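PDB 6BEV: Thiosulfate:glutathione sulfurtransferase from Homo sapiens, which transfers the sulfane sulfur of thiosulfate to glutathione, releasing sulfite and forming S-sulfanylglutathione, a central intermediate of hydrogen sulfide metabolism. Local coordinates for residues 25-28 / 29-33; 72-75 / 76-80. One frame throughout, in Å; residues are numbered along the deposited sequence.

Contact 1: 25-28 / 29-33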
loop_
_atom_site.group_PDB
_atom_site.type_symbol
_atom_site.label_atom_id
_atom_site.label_comp_id
_atom_site.label_asym_id
_atom_site.label_seq_id
_atom_site.Cartn_x
_atom_site.Cartn_y
_atom_site.Cartn_z
ATOM N N PRO A 25 -12.362 5.046 -0.148
ATOM C CA PRO A 25 -11.638 3.954 0.521
ATOM C C PRO A 25 -11.160 2.866 -0.398
ATOM O O PRO A 25 -10.227 2.159 -0.008
ATOM C CB PRO A 25 -12.655 3.405 1.531
ATOM C CG PRO A 25 -13.622 4.486 1.721
ATOM C CD PRO A 25 -13.724 5.187 0.400
ATOM N N THR A 26 -11.787 2.669 -1.564
ATOM C CA THR A 26 -11.305 1.738 -2.573
ATOM C C THR A 26 -10.798 2.514 -3.784
ATOM O O THR A 26 -11.385 3.524 -4.182
ATOM C CB THR A 26 -12.425 0.781 -3.012
ATOM O OG1 THR A 26 -12.867 0.020 -1.879
ATOM C CG2 THR A 26 -11.969 -0.181 -4.106
ATOM N N VAL A 27 -9.713 2.034 -4.376
ATOM C CA VAL A 27 -9.242 2.520 -5.674
ATOM C C VAL A 27 -9.374 1.396 -6.699
ATOM O O VAL A 27 -9.040 0.239 -6.420
ATOM C CB VAL A 27 -7.805 3.075 -5.582
ATOM C CG1 VAL A 27 -6.800 2.000 -5.208
ATOM C CG2 VAL A 27 -7.402 3.763 -6.873
ATOM N N SER A 28 -9.903 1.734 -7.871
ATOM C CA SER A 28 -10.010 0.798 -8.980
ATOM C C SER A 28 -8.702 0.740 -9.765
ATOM O O SER A 28 -7.871 1.650 -9.713
ATOM C CB SER A 28 -11.115 1.247 -9.936
ATOM O OG SER A 28 -10.706 2.412 -10.628
ATOM N N LEU A 29 -8.545 -0.336 -10.536
ATOM C CA LEU A 29 -7.344 -0.495 -11.345
ATOM C C LEU A 29 -7.173 0.623 -12.357
ATOM O O LEU A 29 -6.047 1.122 -12.499
ATOM C CB LEU A 29 -7.317 -1.877 -12.002
ATOM C CG LEU A 29 -6.080 -2.177 -12.852
ATOM C CD1 LEU A 29 -4.812 -2.082 -12.036
ATOM C CD2 LEU A 29 -6.208 -3.565 -13.454
ATOM N N PRO A 30 -8.197 1.053 -13.099
ATOM C CA PRO A 30 -7.945 2.153 -14.041
ATOM C C PRO A 30 -7.456 3.417 -13.355
ATOM O O PRO A 30 -6.538 4.075 -13.858
ATOM C CB PRO A 30 -9.295 2.325 -14.750
ATOM C CG PRO A 30 -9.962 0.999 -14.633
ATOM C CD PRO A 30 -9.538 0.469 -13.291
ATOM N N GLU A 31 -8.039 3.778 -12.214
ATOM C CA GLU A 31 -7.566 4.966 -11.515
ATOM C C GLU A 31 -6.153 4.753 -11.011
ATOM O O GLU A 31 -5.307 5.646 -11.128
ATOM C CB GLU A 31 -8.494 5.334 -10.359
ATOM C CG GLU A 31 -8.070 6.661 -9.742
ATOM C CD GLU A 31 -8.823 7.081 -8.491
ATOM O OE1 GLU A 31 -9.780 6.402 -8.062
ATOM O OE2 GLU A 31 -8.413 8.105 -7.906
ATOM N N LEU A 32 -5.883 3.583 -10.440
ATOM C CA LEU A 32 -4.550 3.303 -9.931
ATOM C C LEU A 32 -3.503 3.415 -11.033
ATOM O O LEU A 32 -2.436 4.001 -10.822
ATOM C CB LEU A 32 -4.519 1.914 -9.311
ATOM C CG LEU A 32 -3.172 1.430 -8.759
ATOM C CD1 LEU A 32 -2.626 2.414 -7.727
ATOM C CD2 LEU A 32 -3.296 0.035 -8.179
ATOM N N ARG A 33 -3.785 2.865 -12.217
ATOM C CA ARG A 33 -2.805 2.936 -13.299
ATOM C C ARG A 33 -2.494 4.380 -13.658
ATOM O O ARG A 33 -1.335 4.726 -13.909
ATOM C CB ARG A 33 -3.303 2.159 -14.510
ATOM C CG ARG A 33 -3.198 0.653 -14.348
ATOM C CD ARG A 33 -3.976 -0.044 -15.423
ATOM N NE ARG A 33 -3.672 -1.471 -15.520
ATOM C CZ ARG A 33 -4.383 -2.323 -16.243
ATOM N NH1 ARG A 33 -5.471 -1.899 -16.859
ATOM N NH2 ARG A 33 -4.036 -3.599 -16.315
HETATM O O HOH W 1 -11.257 4.210 -8.313
#
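Val27 and Leu32 meet across the N-terminus of helix 29-38 as a hydrophobic staple, the residue before the N-cap touching the fourth residue inside the helix. Val27 CG2 does the touching and comes within 4.2 Å of Leu32 CB. Branched Val27 and Leu32 suit the buried side of this end, where both also reach Val96 of strand 95-98 and Tyr123. Between them Ser28 is the N-cap. Its OG stands between N and the carbonyl carbon (chi1 71°), a short, compact arm turned back toward the first helical turn, where it accepts a weak capping bond from Glu31 N at 3.4 Å. The backbone adds the first helical bond, Leu32 N to Ser28 O at 2.9 Å. Pro30, which has no N-H to offer, fits a first turn whose amides find no backbone carbonyl one turn earlier, and its CD packs on Ser28 OG at 3.5 Å. Glu31 stretches out, its chain extended (chi2 -174°), and passes obliquely over Val27, its OE1 3.7 Å from Val27 CG2, while OE2 forms a salt bridge with Arg121. In a direct capping box this carboxylate would grip the N-cap amide; here a water bridges the gap, accepting from Ser28 N at 2.9 Å and donating to Glu31 OE1 at 2.7 Å.

Contact 2: 72-75 / 76-80; sequences LQME and PAAFQ
Met74 carries CG between its backbone N and carbonyl carbon (chi1 67°), a torsion that swings the side chain over the start of helix 76-83; in Phe79, CG lies anti to N (chi1 -176°), which carries the ring off in its own direction. The two side chains cross at about a right angle, Met74 CG lying 4.1 Å from Phe79 CB. The methionine chain is extended as far as SD, then bends at the methyl; SD settles 3.4 Å from Phe79 N and 3.9 Å from Ala78 CB. A long, flexible, unbranched chain suits this place because it can lie over backbone, and the small Ala78 admits the sulfur close by. Cut back to an alanine, Met74 would probably lose its CG and SD contacts, leaving Phe79 CB and Ala78 CB without their apolar partner. Beside the sulfur, Phe79 N donates to Glu75 O at 3.0 Å. Glu75 folds alongside the Pro76 ring, its OE1 3.8 Å from Pro76 CD; the proline, lacking an N-H, is well placed as first residue of the helix. The Phe79 ring meets that of Tyr83, and its side chain also touches Ile63 and Pro88, while Lys87 NZ binds the carbonyls of Leu72 and Met74. With Glu75 as N-cap, Met74 before it and Phe79 four residues after it, the pairing is a hydrophobic staple at the start of helix 76-83, just where the chain turns out of helix 65-73.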
loop_
_atom_site.group_PDB
_atom_site.type_symbol
_atom_site.label_atom_id
_atom_site.label_comp_id
_atom_site.label_asym_id
_atom_site.label_seq_id
_atom_site.Cartn_x
_atom_site.Cartn_y
_atom_site.Cartn_z
ATOM N N LEU A 72 3.738 2.695 10.947
ATOM C CA LEU A 72 3.101 4.004 10.969
ATOM C C LEU A 72 3.327 4.732 12.285
ATOM O O LEU A 72 3.195 5.957 12.324
ATOM C CB LEU A 72 1.607 3.876 10.658
ATOM C CG LEU A 72 1.296 3.329 9.268
ATOM C CD1 LEU A 72 -0.211 3.167 9.098
ATOM C CD2 LEU A 72 1.861 4.218 8.158
ATOM N N GLN A 73 3.677 4.018 13.352
ATOM C CA GLN A 73 3.935 4.648 14.643
ATOM C C GLN A 73 5.390 5.034 14.832
ATOM O O GLN A 73 5.677 5.912 15.659
ATOM C CB GLN A 73 3.539 3.703 15.785
ATOM C CG GLN A 73 2.063 3.378 15.863
ATOM C CD GLN A 73 1.241 4.406 16.627
ATOM O OE1 GLN A 73 1.678 5.542 16.889
ATOM N NE2 GLN A 73 0.039 4.013 16.999
ATOM N N MET A 74 6.323 4.393 14.139
ATOM C CA MET A 74 7.726 4.605 14.454
ATOM C C MET A 74 8.215 5.934 13.892
ATOM O O MET A 74 7.617 6.529 12.993
ATOM C CB MET A 74 8.588 3.437 13.960
ATOM C CG MET A 74 8.666 3.285 12.449
ATOM S SD MET A 74 9.787 1.983 11.877
ATOM C CE MET A 74 8.950 0.443 12.391
ATOM N N GLU A 75 9.315 6.417 14.458
ATOM C CA GLU A 75 9.843 7.688 14.007
ATOM C C GLU A 75 10.306 7.606 12.549
ATOM O O GLU A 75 10.722 6.541 12.066
ATOM C CB GLU A 75 10.987 8.124 14.911
ATOM C CG GLU A 75 10.535 8.402 16.353
ATOM C CD GLU A 75 9.460 9.470 16.423
ATOM O OE1 GLU A 75 9.703 10.574 15.907
ATOM O OE2 GLU A 75 8.368 9.200 16.967
ATOM N N PRO A 76 10.261 8.728 11.822
ATOM C CA PRO A 76 10.652 8.691 10.399
ATOM C C PRO A 76 12.018 8.072 10.125
ATOM O O PRO A 76 12.156 7.315 9.157
ATOM C CB PRO A 76 10.573 10.166 9.989
ATOM C CG PRO A 76 9.499 10.721 10.867
ATOM C CD PRO A 76 9.675 10.030 12.194
ATOM N N ALA A 77 13.041 8.380 10.923
ATOM C CA ALA A 77 14.350 7.799 10.649
ATOM C C ALA A 77 14.346 6.291 10.866
ATOM O O ALA A 77 15.069 5.564 10.168
ATOM C CB ALA A 77 15.427 8.467 11.501
ATOM N N ALA A 78 13.548 5.803 11.815
ATOM C CA ALA A 78 13.446 4.362 12.026
ATOM C C ALA A 78 12.728 3.685 10.866
ATOM O O ALA A 78 13.100 2.578 10.456
ATOM C CB ALA A 78 12.720 4.087 13.340
ATOM N N PHE A 79 11.707 4.341 10.324
ATOM C CA PHE A 79 11.033 3.825 9.141
ATOM C C PHE A 79 12.003 3.733 7.963
ATOM O O PHE A 79 12.075 2.715 7.264
ATOM C CB PHE A 79 9.842 4.734 8.816
ATOM C CG PHE A 79 9.005 4.255 7.655
ATOM C CD1 PHE A 79 9.460 4.376 6.341
ATOM C CD2 PHE A 79 7.752 3.690 7.857
ATOM C CE1 PHE A 79 8.699 3.948 5.278
ATOM C CE2 PHE A 79 6.981 3.262 6.779
ATOM C CZ PHE A 79 7.458 3.391 5.489
ATOM N N GLN A 80 12.773 4.795 7.736
ATOM C CA GLN A 80 13.740 4.779 6.647
ATOM C C GLN A 80 14.741 3.647 6.833
ATOM O O GLN A 80 15.108 2.959 5.873
ATOM C CB GLN A 80 14.443 6.136 6.597
ATOM C CG GLN A 80 15.586 6.252 5.612
ATOM C CD GLN A 80 15.152 6.252 4.171
ATOM O OE1 GLN A 80 14.284 7.028 3.768
ATOM N NE2 GLN A 80 15.786 5.406 3.371
#

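How the contacts relate
Contact 1 closes before contact 2 opens, and the remainder of helix 29-38, strand 42-45, helix 49-53, strand 61-62 and most of helix 65-73 lie between them. Their centres are 27 Å apart and their nearest atoms about 14 Å, on opposite sides of the chain's centre, so neither touches the other. Both are helix starts in one alpha/beta rhodanese domain. Helix 29-38 leads into strand 42-45, and helix 76-83 leads through a loop into strand 95-98; these two strands are neighbours in the middle of the parallel sheet. The same kind of helix start thus recurs ahead of both central strands, away from the persulfide-forming Cys99, which directly follows strand 95-98.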